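Local coordinates for protein catalase-3 (Neurospora crassa, PDB 4AJ9) that catalyses the heme-dependent breakdown of hydrogen peroxide to oxygen and water, an activity that probably protects the cell from peroxide damage, at residues A113-D118 with A237-E242; N138-F143 with L187-W192; T294-E299 with N514-V519. All coordinates share one frame; numbering follows the deposited sequence.

Contact 2 is the one that reaches the heme: N138 and F143 belong to the pocket, and the F143 side chain lies about 6 Å from that of H65, a predicted active-site residue. Contact 3 backs directly onto it, with centres 12 Å apart; H188 ND1 probably takes part in a hydrogen bond with T294 O at 2.9 Å, and W192 CH2 packs on V519 CG1 at 3.4 Å. The F296 side chain of contact 3 is still about 11 Å from the heme. Contact 1 is away from the annotated sites, 15 Å from contact 2 and 23 Å from contact 3 between centres, yet its segments enclose contact 2 along the chain.

Contact 1 of 3, residues A113-D118 with A237-E242; sequences ADTARD and AALVWE
R117 and W241 lie against each other obliquely, the arginine chain passing beside one end of the indole. The closest touch is at the root of the arginine, where CB comes to 3.6 Å from CZ3 of W241. CG stands anti to the backbone N of R117 (chi1 174°) and the chain runs on extended to CD before it bends at chi3. Beyond the bend, NE sits above one face of the indole, 4.1 Å from its plane and displaced toward the rim. The guanidinium does not lie flat on the ring: the two planes are 38° apart, and NH2 drops past the ring to the tryptophan CB, 3.8 Å away. The polar end is engaged elsewhere, since NH1 donates to A193 O and more weakly to S195 O. W241 in turn meets the ring of F466 edge-to-face, while R117 also rests on A463 of the same helix, 454-468.

A second, smaller touch joins T115 and L239, whose side chains meet at about a right angle. Methyl CG2 of T115 reaches L239 CD1 at 3.9 Å, a purely apolar contact. The hydroxyl is turned to another use: with chi1 at 62° it sits between the backbone N and the carbonyl carbon and bonds to A244 O of helix 241-250. T115 itself lies within a type I turn, A113 to A116, closed by a weak bond from A116 N to A113 O at 3.4 Å.

V240 is the N-cap of helix 241-250, and its amide bonds to the E243 carboxylate, one half of a capping box. The arrangement thus packs the connection between neighbouring antiparallel strands 96-104 and 121-128 of the catalase β-barrel against the capped start of a helix.

Contact 2 of 3, residues N138-F143 with L187-W192; sequences NNIPVF and LHTLFW. With HEM (protoporphyrin IX containing Fe), chain Y; ACT (acetate ion), chain B.
A water joins F143 to T189, donating to F143 O at 2.9 Å and accepting from T189 N, an amide of the first turn of helix 187-193. Beside it T189 OG1 donates to V142 O at 2.7 Å, although the hydroxyl sits too close to its surroundings for its position to be certain.

V142 turns its CG2 methyl over the centre of the H188 imidazole, a CH-pi contact of 3.7 Å from CG2 to the ring centroid, 14° off the normal. CG of H188 stands anti to the backbone N (chi1 -166°), on a side chain directed toward the loop, and ND1 is held by T294 O. One turn on, W192 presents a face to P141: CD lies over the six-membered ring of W192, 3.5 Å from its centroid and only 4° off the normal, while CG approaches CZ2 of the same ring. I140 and W192 run antiparallel alongside each other, and I140 CG2 comes to 3.5 Å from W192 CB.

The loop gripped in this way follows strand 131-138 and carries N138, a predicted active-site residue, and F143 into the heme pocket, as in the catalase family. Replacing W192 with an alanine would probably open a gap beneath P141, whose ring would lose the face it lies on, and leave F448 without its stacking partner.

F143 points the other way, its CB directed away from the helix, and one face of its phenyl ring receives the heme vinyl carbon CAB, 3.7 Å from CG. At the far end of the loop N139 OD1 accepts from H120 N, and N139 ND2 donates at 2.8 Å to OXT of an acetate, probably from the crystallisation liquor.

Contact 3 of 3, residues T294-E299 with N514-V519; sequences TKFLPE and NVTRGV
F296 and T516 reach toward each other tip to tip: the methyl CG2 of T516 lies in the plane of the phenyl ring, 4.0 Å from CE1 at its edge. Here the approach to barrel strand 305-314 meets the connection that leads into the C-terminal domain, the flavodoxin-like addition of large-subunit catalases. This is the packed, apolar part. V519 crosses F296 at about a right angle, with CG1 4.1 Å from CZ, and P298 CB rests on T516 OG1, a hydroxyl that also bonds to E300 OE1. A water accepts from E299 N at 2.8 Å and donates to R517 O.

Toward solvent, where R517 is exposed, the contact is polar and water-mediated. E299 and R517 form a long salt bridge, 3.5 Å from OE1 to NE, with carboxylate and guanidinium planes 84° apart. The aliphatic root of the glutamate does more of the touching, for its CB lies over one face of the guanidinium, 3.7 Å from NE. A second water supplements the ion pair from the guanidinium edge, in its plane, accepting from R517 NH2 at 2.9 Å and donating to E299 OE1 at 2.8 Å.

Contact 1 of 3, residues A113-D118 with A237-E242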
loop_
_atom_site.group_PDB
_atom_site.type_symbol
_atom_site.label_atom_id
_atom_site.label_comp_id
_atom_site.label_asym_id
_atom_site.label_seq_id
_atom_site.Cartn_x
_atom_site.Cartn_y
_atom_site.Cartn_z
ATOM N N ALA C 113 21.435 17.555 -4.892
ATOM C CA ALA C 113 22.586 17.671 -5.780
ATOM C C ALA C 113 23.611 16.543 -5.617
ATOM O O ALA C 113 23.919 16.103 -4.502
ATOM C CB ALA C 113 23.264 19.041 -5.585
ATOM N N ASP C 114 24.144 16.094 -6.746
ATOM C CA ASP C 114 25.198 15.087 -6.755
ATOM C C ASP C 114 26.428 15.542 -5.963
ATOM O O ASP C 114 27.093 14.727 -5.326
ATOM C CB ASP C 114 25.621 14.759 -8.190
ATOM C CG ASP C 114 24.626 13.859 -8.921
ATOM O OD1 ASP C 114 23.758 13.232 -8.261
ATOM O OD2 ASP C 114 24.731 13.770 -10.171
ATOM N N THR C 115 26.727 16.838 -6.011
ATOM C CA THR C 115 27.943 17.355 -5.379
ATOM C C THR C 115 27.740 17.986 -4.001
ATOM O O THR C 115 28.551 18.810 -3.561
ATOM C CB THR C 115 28.734 18.332 -6.321
ATOM O OG1 THR C 115 27.929 19.487 -6.625
ATOM C CG2 THR C 115 29.109 17.631 -7.613
ATOM N N ALA C 116 26.670 17.602 -3.307
ATOM C CA ALA C 116 26.600 17.845 -1.866
ATOM C C ALA C 116 27.789 17.138 -1.223
ATOM O O ALA C 116 28.256 16.144 -1.759
ATOM C CB ALA C 116 25.311 17.273 -1.296
ATOM N N ARG C 117 28.269 17.623 -0.078
ATOM C CA ARG C 117 29.258 16.852 0.700
ATOM C C ARG C 117 28.556 15.734 1.482
ATOM O O ARG C 117 27.614 15.991 2.228
ATOM C CB ARG C 117 30.038 17.748 1.677
ATOM C CG ARG C 117 30.966 16.943 2.595
ATOM C CD ARG C 117 31.720 17.811 3.593
ATOM N NE ARG C 117 32.548 18.851 2.969
ATOM C CZ ARG C 117 33.713 18.630 2.363
ATOM N NH1 ARG C 117 34.190 17.397 2.261
ATOM N NH2 ARG C 117 34.397 19.646 1.842
ATOM N N ASP C 118 29.020 14.495 1.330
ATOM C CA ASP C 118 28.332 13.368 1.956
ATOM C C ASP C 118 29.112 12.086 1.755
ATOM O O ASP C 118 29.965 11.996 0.871
ATOM C CB ASP C 118 26.934 13.210 1.340
ATOM C CG ASP C 118 25.937 12.564 2.285
ATOM O OD1 ASP C 118 26.328 12.177 3.406
ATOM O OD2 ASP C 118 24.751 12.436 1.892
ATOM N N ALA C 237 39.747 10.964 -7.360
ATOM C CA ALA C 237 39.840 12.397 -7.624
ATOM C C ALA C 237 38.715 13.112 -6.901
ATOM O O ALA C 237 37.627 12.562 -6.753
ATOM C CB ALA C 237 39.760 12.673 -9.128
ATOM N N ALA C 238 38.972 14.333 -6.441
ATOM C CA ALA C 238 37.954 15.094 -5.718
ATOM C C ALA C 238 37.934 16.563 -6.113
ATOM O O ALA C 238 38.905 17.102 -6.641
ATOM C CB ALA C 238 38.153 14.955 -4.222
ATOM N N LEU C 239 36.802 17.200 -5.851
ATOM C CA LEU C 239 36.616 18.610 -6.115
ATOM C C LEU C 239 37.117 19.395 -4.905
ATOM O O LEU C 239 37.610 18.798 -3.948
ATOM C CB LEU C 239 35.125 18.867 -6.322
ATOM C CG LEU C 239 34.451 17.963 -7.362
ATOM C CD1 LEU C 239 32.933 18.198 -7.412
ATOM C CD2 LEU C 239 35.076 18.161 -8.742
ATOM N N VAL C 240 36.999 20.724 -4.939
ATOM C CA VAL C 240 37.137 21.526 -3.724
ATOM C C VAL C 240 35.748 22.032 -3.322
ATOM O O VAL C 240 34.851 22.092 -4.161
ATOM C CB VAL C 240 38.157 22.691 -3.894
ATOM C CG1 VAL C 240 39.544 22.119 -4.192
ATOM C CG2 VAL C 240 37.728 23.649 -5.000
ATOM N N TRP C 241 35.559 22.358 -2.047
ATOM C CA TRP C 241 34.220 22.684 -1.548
ATOM C C TRP C 241 33.560 23.860 -2.282
ATOM O O TRP C 241 32.402 23.768 -2.713
ATOM C CB TRP C 241 34.231 22.918 -0.035
ATOM C CG TRP C 241 32.878 23.275 0.505
ATOM C CD1 TRP C 241 32.541 24.411 1.186
ATOM C CD2 TRP C 241 31.669 22.513 0.373
ATOM N NE1 TRP C 241 31.197 24.395 1.498
ATOM C CE2 TRP C 241 30.642 23.242 1.009
ATOM C CE3 TRP C 241 31.357 21.284 -0.219
ATOM C CZ2 TRP C 241 29.327 22.776 1.085
ATOM C CZ3 TRP C 241 30.045 20.827 -0.159
ATOM C CH2 TRP C 241 29.047 21.572 0.491
ATOM N N GLU C 242 34.303 24.952 -2.436
ATOM C CA GLU C 242 33.785 26.139 -3.111
ATOM C C GLU C 242 33.335 25.844 -4.545
ATOM O O GLU C 242 32.462 26.517 -5.066
ATOM C CB GLU C 242 34.804 27.299 -3.075
ATOM C CG GLU C 242 36.200 26.963 -3.572
ATOM C CD GLU C 242 37.126 26.428 -2.482
ATOM O OE1 GLU C 242 36.634 25.847 -1.488
ATOM O OE2 GLU C 242 38.359 26.585 -2.631
#

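Contact 2 of 3, residues N138-F143 with L187-W192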
loop_
_atom_site.group_PDB
_atom_site.type_symbol
_atom_site.label_atom_id
_atom_site.label_comp_id
_atom_site.label_asym_id
_atom_site.label_seq_id
_atom_site.Cartn_x
_atom_site.Cartn_y
_atom_site.Cartn_z
ATOM N N ASN C 138 30.050 1.591 0.662
ATOM C CA ASN C 138 30.183 3.039 0.511
ATOM C C ASN C 138 31.560 3.382 -0.036
ATOM O O ASN C 138 32.385 2.492 -0.218
ATOM C CB ASN C 138 29.974 3.746 1.856
ATOM C CG ASN C 138 28.511 3.853 2.228
ATOM O OD1 ASN C 138 27.652 3.840 1.355
ATOM N ND2 ASN C 138 28.218 3.943 3.528
ATOM N N ASN C 139 31.815 4.663 -0.294
ATOM C CA ASN C 139 33.120 5.067 -0.823
ATOM C C ASN C 139 34.105 5.420 0.288
ATOM O O ASN C 139 35.180 5.964 0.021
ATOM C CB ASN C 139 32.984 6.245 -1.794
ATOM C CG ASN C 139 32.754 7.562 -1.084
ATOM O OD1 ASN C 139 32.042 7.633 -0.073
ATOM N ND2 ASN C 139 33.386 8.620 -1.595
ATOM N N ILE C 140 33.705 5.115 1.524
ATOM C CA ILE C 140 34.497 5.345 2.737
ATOM C C ILE C 140 34.462 4.043 3.535
ATOM O O ILE C 140 33.429 3.391 3.594
ATOM C CB ILE C 140 33.886 6.481 3.563
ATOM C CG1 ILE C 140 34.136 7.821 2.855
ATOM C CG2 ILE C 140 34.422 6.487 4.995
ATOM C CD1 ILE C 140 33.302 8.974 3.424
ATOM N N PRO C 141 35.609 3.640 4.115
ATOM C CA PRO C 141 35.750 2.266 4.620
ATOM C C PRO C 141 35.230 2.046 6.031
ATOM O O PRO C 141 35.252 0.914 6.501
ATOM C CB PRO C 141 37.269 2.044 4.595
ATOM C CG PRO C 141 37.836 3.411 4.780
ATOM C CD PRO C 141 36.906 4.328 4.016
ATOM N N VAL C 142 34.789 3.105 6.699
ATOM C CA VAL C 142 34.288 2.979 8.057
ATOM C C VAL C 142 32.935 3.670 8.178
ATOM O O VAL C 142 32.645 4.619 7.460
ATOM C CB VAL C 142 35.266 3.596 9.087
ATOM C CG1 VAL C 142 36.574 2.801 9.127
ATOM C CG2 VAL C 142 35.517 5.076 8.760
ATOM N N PHE C 143 32.107 3.199 9.095
ATOM C CA PHE C 143 30.812 3.824 9.288
ATOM C C PHE C 143 30.707 4.558 10.628
ATOM O O PHE C 143 31.532 4.350 11.508
ATOM C CB PHE C 143 29.687 2.815 9.120
ATOM C CG PHE C 143 28.380 3.452 8.745
ATOM C CD1 PHE C 143 28.192 3.963 7.471
ATOM C CD2 PHE C 143 27.370 3.583 9.671
ATOM C CE1 PHE C 143 26.997 4.566 7.122
ATOM C CE2 PHE C 143 26.178 4.193 9.335
ATOM C CZ PHE C 143 25.989 4.691 8.059
ATOM N N LEU C 187 33.201 10.043 14.773
ATOM C CA LEU C 187 34.252 10.978 14.368
ATOM C C LEU C 187 35.093 10.462 13.205
ATOM O O LEU C 187 35.635 11.248 12.410
ATOM C CB LEU C 187 35.143 11.352 15.554
ATOM C CG LEU C 187 34.409 12.162 16.622
ATOM C CD1 LEU C 187 35.220 12.199 17.905
ATOM C CD2 LEU C 187 34.085 13.579 16.127
ATOM N N HIS C 188 35.202 9.148 13.081
ATOM C CA HIS C 188 36.084 8.610 12.050
ATOM C C HIS C 188 35.468 8.838 10.681
ATOM O O HIS C 188 36.075 9.473 9.813
ATOM C CB HIS C 188 36.426 7.131 12.290
ATOM C CG HIS C 188 37.569 6.631 11.452
ATOM N ND1 HIS C 188 37.987 5.315 11.466
ATOM C CD2 HIS C 188 38.375 7.271 10.569
ATOM C CE1 HIS C 188 38.997 5.168 10.625
ATOM N NE2 HIS C 188 39.250 6.339 10.065
ATOM N N THR C 189 34.253 8.342 10.486
ATOM C CA THR C 189 33.579 8.551 9.217
ATOM C C THR C 189 33.439 10.044 8.938
ATOM O O THR C 189 33.545 10.478 7.796
ATOM C CB THR C 189 32.201 7.847 9.175
ATOM O OG1 THR C 189 32.383 6.447 9.392
ATOM C CG2 THR C 189 31.527 8.044 7.811
ATOM N N LEU C 190 33.236 10.840 9.987
ATOM C CA LEU C 190 33.132 12.280 9.810
ATOM C C LEU C 190 34.382 12.851 9.114
ATOM O O LEU C 190 34.274 13.591 8.136
ATOM C CB LEU C 190 32.875 12.972 11.153
ATOM C CG LEU C 190 32.740 14.499 11.136
ATOM C CD1 LEU C 190 31.557 14.974 10.268
ATOM C CD2 LEU C 190 32.621 15.014 12.560
ATOM N N PHE C 191 35.565 12.497 9.607
ATOM C CA PHE C 191 36.820 12.970 9.009
ATOM C C PHE C 191 36.926 12.590 7.529
ATOM O O PHE C 191 37.366 13.387 6.697
ATOM C CB PHE C 191 38.031 12.445 9.801
ATOM C CG PHE C 191 38.489 13.372 10.896
ATOM C CD1 PHE C 191 37.605 13.808 11.870
ATOM C CD2 PHE C 191 39.794 13.836 10.929
ATOM C CE1 PHE C 191 38.020 14.676 12.861
ATOM C CE2 PHE C 191 40.214 14.706 11.918
ATOM C CZ PHE C 191 39.326 15.129 12.882
ATOM N N TRP C 192 36.526 11.367 7.197
ATOM C CA TRP C 192 36.525 10.938 5.805
ATOM C C TRP C 192 35.544 11.780 4.979
ATOM O O TRP C 192 35.835 12.155 3.838
ATOM C CB TRP C 192 36.133 9.463 5.687
ATOM C CG TRP C 192 37.236 8.458 6.016
ATOM C CD1 TRP C 192 37.572 7.990 7.257
ATOM C CD2 TRP C 192 38.108 7.785 5.085
ATOM N NE1 TRP C 192 38.600 7.077 7.156
ATOM C CE2 TRP C 192 38.944 6.931 5.839
ATOM C CE3 TRP C 192 38.251 7.811 3.694
ATOM C CZ2 TRP C 192 39.918 6.121 5.251
ATOM C CZ3 TRP C 192 39.229 7.014 3.109
ATOM C CH2 TRP C 192 40.045 6.173 3.890
HETATM C CHA HEM Y . 20.490 2.008 1.639
HETATM C CHB HEM Y . 25.254 1.407 2.438
HETATM C CHC HEM Y . 24.373 1.081 7.190
HETATM C CHD HEM Y . 19.622 0.794 6.290
HETATM C C1A HEM Y . 21.855 1.921 1.431
HETATM C C2A HEM Y . 22.552 2.058 0.157
HETATM C C3A HEM Y . 23.868 1.907 0.387
HETATM C C4A HEM Y . 24.048 1.648 1.802
HETATM C CMA HEM Y . 25.017 1.967 -0.648
HETATM C CAA HEM Y . 21.875 2.380 -1.203
HETATM C CBA HEM Y . 21.678 1.127 -2.051
HETATM C CGA HEM Y . 21.118 1.542 -3.386
HETATM O O1A HEM Y . 19.921 1.272 -3.651
HETATM O O2A HEM Y . 21.870 2.156 -4.190
HETATM C C1B HEM Y . 25.427 1.207 3.794
HETATM C C2B HEM Y . 26.673 0.850 4.450
HETATM C C3B HEM Y . 26.439 0.781 5.770
HETATM C C4B HEM Y . 25.033 1.064 5.980
HETATM C CMB HEM Y . 27.997 0.637 3.682
HETATM C CAB HEM Y . 27.410 0.406 6.915
HETATM C CBB HEM Y . 28.478 -0.367 6.678
HETATM C C1C HEM Y . 23.020 0.891 7.339
HETATM C C2C HEM Y . 22.343 0.459 8.553
HETATM C C3C HEM Y . 21.035 0.408 8.287
HETATM C C4C HEM Y . 20.845 0.754 6.902
HETATM C CMC HEM Y . 23.025 0.177 9.905
HETATM C CAC HEM Y . 19.887 -0.029 9.205
HETATM C CBC HEM Y . 20.110 -0.971 10.124
HETATM C C1D HEM Y . 19.404 1.104 4.980
HETATM C C2D HEM Y . 18.101 1.145 4.368
HETATM C C3D HEM Y . 18.371 1.525 2.920
HETATM C C4D HEM Y . 19.806 1.666 2.800
HETATM C CMD HEM Y . 16.750 0.862 5.058
HETATM C CAD HEM Y . 17.327 1.700 1.806
HETATM C CBD HEM Y . 17.282 0.388 1.032
HETATM C CGD HEM Y . 16.189 0.451 -0.001
HETATM O O1D HEM Y . 16.255 -0.332 -0.979
HETATM O O2D HEM Y . 15.274 1.302 0.142
HETATM N NA HEM Y . 22.802 1.668 2.403
HETATM N NB HEM Y . 24.457 1.321 4.757
HETATM N NC HEM Y . 22.071 1.056 6.353
HETATM N ND HEM Y . 20.379 1.406 4.038
HETATM FE FE HEM Y . 22.454 1.267 4.350
HETATM C C ACT B . 36.886 9.332 -3.540
HETATM O O ACT B . 37.796 8.579 -3.140
HETATM O OXT ACT B . 35.737 9.056 -3.108
HETATM C CH3 ACT B . 37.183 10.481 -4.476
HETATM O O HOH W 1 33.176 6.530 12.411
#

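Contact 3 of 3, residues T294-E299 with N514-V519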
loop_
_atom_site.group_PDB
_atom_site.type_symbol
_atom_site.label_atom_id
_atom_site.label_comp_id
_atom_site.label_asym_id
_atom_site.label_seq_id
_atom_site.Cartn_x
_atom_site.Cartn_y
_atom_site.Cartn_z
ATOM N N THR C 294 33.702 0.816 12.735
ATOM C CA THR C 294 34.265 2.160 12.788
ATOM C C THR C 294 35.771 2.119 12.572
ATOM O O THR C 294 36.436 3.140 12.689
ATOM C CB THR C 294 33.962 2.880 14.141
ATOM O OG1 THR C 294 34.645 2.215 15.212
ATOM C CG2 THR C 294 32.441 2.885 14.431
ATOM N N LYS C 295 36.300 0.936 12.266
ATOM C CA LYS C 295 37.736 0.758 12.085
ATOM C C LYS C 295 38.007 0.146 10.717
ATOM O O LYS C 295 37.217 -0.664 10.235
ATOM C CB LYS C 295 38.306 -0.174 13.157
ATOM C CG LYS C 295 37.937 0.163 14.601
ATOM C CD LYS C 295 38.822 1.253 15.172
ATOM C CE LYS C 295 38.550 1.460 16.664
ATOM N NZ LYS C 295 37.113 1.735 16.947
ATOM N N PHE C 296 39.110 0.547 10.086
ATOM C CA PHE C 296 39.616 -0.161 8.911
ATOM C C PHE C 296 40.941 -0.863 9.221
ATOM O O PHE C 296 41.590 -0.553 10.210
ATOM C CB PHE C 296 39.730 0.744 7.666
ATOM C CG PHE C 296 40.774 1.831 7.772
ATOM C CD1 PHE C 296 42.099 1.577 7.445
ATOM C CD2 PHE C 296 40.423 3.111 8.176
ATOM C CE1 PHE C 296 43.056 2.573 7.538
ATOM C CE2 PHE C 296 41.367 4.112 8.276
ATOM C CZ PHE C 296 42.691 3.848 7.958
ATOM N N LEU C 297 41.319 -1.824 8.385
ATOM C CA LEU C 297 42.561 -2.561 8.584
ATOM C C LEU C 297 43.676 -1.960 7.736
ATOM O O LEU C 297 43.636 -2.052 6.509
ATOM C CB LEU C 297 42.357 -4.034 8.219
ATOM C CG LEU C 297 43.542 -4.983 8.424
ATOM C CD1 LEU C 297 43.932 -5.042 9.879
ATOM C CD2 LEU C 297 43.189 -6.371 7.917
ATOM N N PRO C 298 44.675 -1.334 8.383
ATOM C CA PRO C 298 45.788 -0.758 7.622
ATOM C C PRO C 298 46.359 -1.763 6.627
ATOM O O PRO C 298 46.531 -2.932 6.968
ATOM C CB PRO C 298 46.805 -0.428 8.710
ATOM C CG PRO C 298 45.951 -0.084 9.886
ATOM C CD PRO C 298 44.772 -1.022 9.821
ATOM N N GLU C 299 46.631 -1.321 5.404
ATOM C CA GLU C 299 47.124 -2.218 4.369
ATOM C C GLU C 299 48.522 -2.740 4.670
ATOM O O GLU C 299 48.959 -3.722 4.080
ATOM C CB GLU C 299 47.096 -1.528 3.005
ATOM C CG GLU C 299 45.680 -1.424 2.450
ATOM C CD GLU C 299 45.612 -0.674 1.157
ATOM O OE1 GLU C 299 46.503 -0.879 0.304
ATOM O OE2 GLU C 299 44.660 0.124 1.002
ATOM N N ASN C 514 51.302 7.740 13.759
ATOM C CA ASN C 514 51.266 6.682 12.751
ATOM C C ASN C 514 50.597 7.112 11.439
ATOM O O ASN C 514 49.681 7.935 11.428
ATOM C CB ASN C 514 50.618 5.421 13.328
ATOM C CG ASN C 514 51.490 4.757 14.381
ATOM O OD1 ASN C 514 52.676 4.524 14.155
ATOM N ND2 ASN C 514 50.915 4.467 15.541
ATOM N N VAL C 515 51.078 6.565 10.331
ATOM C CA VAL C 515 50.511 6.861 9.024
ATOM C C VAL C 515 50.223 5.544 8.318
ATOM O O VAL C 515 50.830 4.524 8.631
ATOM C CB VAL C 515 51.489 7.661 8.163
ATOM C CG1 VAL C 515 51.791 9.011 8.808
ATOM C CG2 VAL C 515 52.766 6.870 7.962
ATOM N N THR C 516 49.298 5.566 7.370
ATOM C CA THR C 516 48.992 4.372 6.586
ATOM C C THR C 516 48.743 4.760 5.134
ATOM O O THR C 516 48.323 5.874 4.852
ATOM C CB THR C 516 47.775 3.612 7.150
ATOM O OG1 THR C 516 47.601 2.391 6.424
ATOM C CG2 THR C 516 46.499 4.458 7.057
ATOM N N ARG C 517 49.017 3.842 4.218
ATOM C CA ARG C 517 48.881 4.124 2.798
ATOM C C ARG C 517 47.459 3.907 2.314
ATOM O O ARG C 517 46.651 3.251 2.975
ATOM C CB ARG C 517 49.804 3.220 1.978
ATOM C CG ARG C 517 49.401 1.736 1.983
ATOM C CD ARG C 517 50.294 0.940 1.031
ATOM N NE ARG C 517 49.930 -0.473 0.930
ATOM C CZ ARG C 517 50.654 -1.471 1.432
ATOM N NH1 ARG C 517 51.784 -1.211 2.078
ATOM N NH2 ARG C 517 50.253 -2.732 1.287
ATOM N N GLY C 518 47.163 4.443 1.142
ATOM C CA GLY C 518 45.923 4.107 0.469
ATOM C C GLY C 518 44.699 4.905 0.877
ATOM O O GLY C 518 43.591 4.567 0.458
ATOM N N VAL C 519 44.868 5.956 1.680
ATOM C CA VAL C 519 43.701 6.733 2.096
ATOM C C VAL C 519 43.689 8.147 1.517
ATOM O O VAL C 519 42.662 8.842 1.552
ATOM C CB VAL C 519 43.526 6.748 3.644
ATOM C CG1 VAL C 519 43.363 5.318 4.177
ATOM C CG2 VAL C 519 44.694 7.423 4.303
HETATM O O HOH W 2 47.859 -3.289 -0.199
HETATM O O HOH W 3 45.975 1.344 4.806
HETATM O O HOH W 4 42.858 1.867 -0.090
#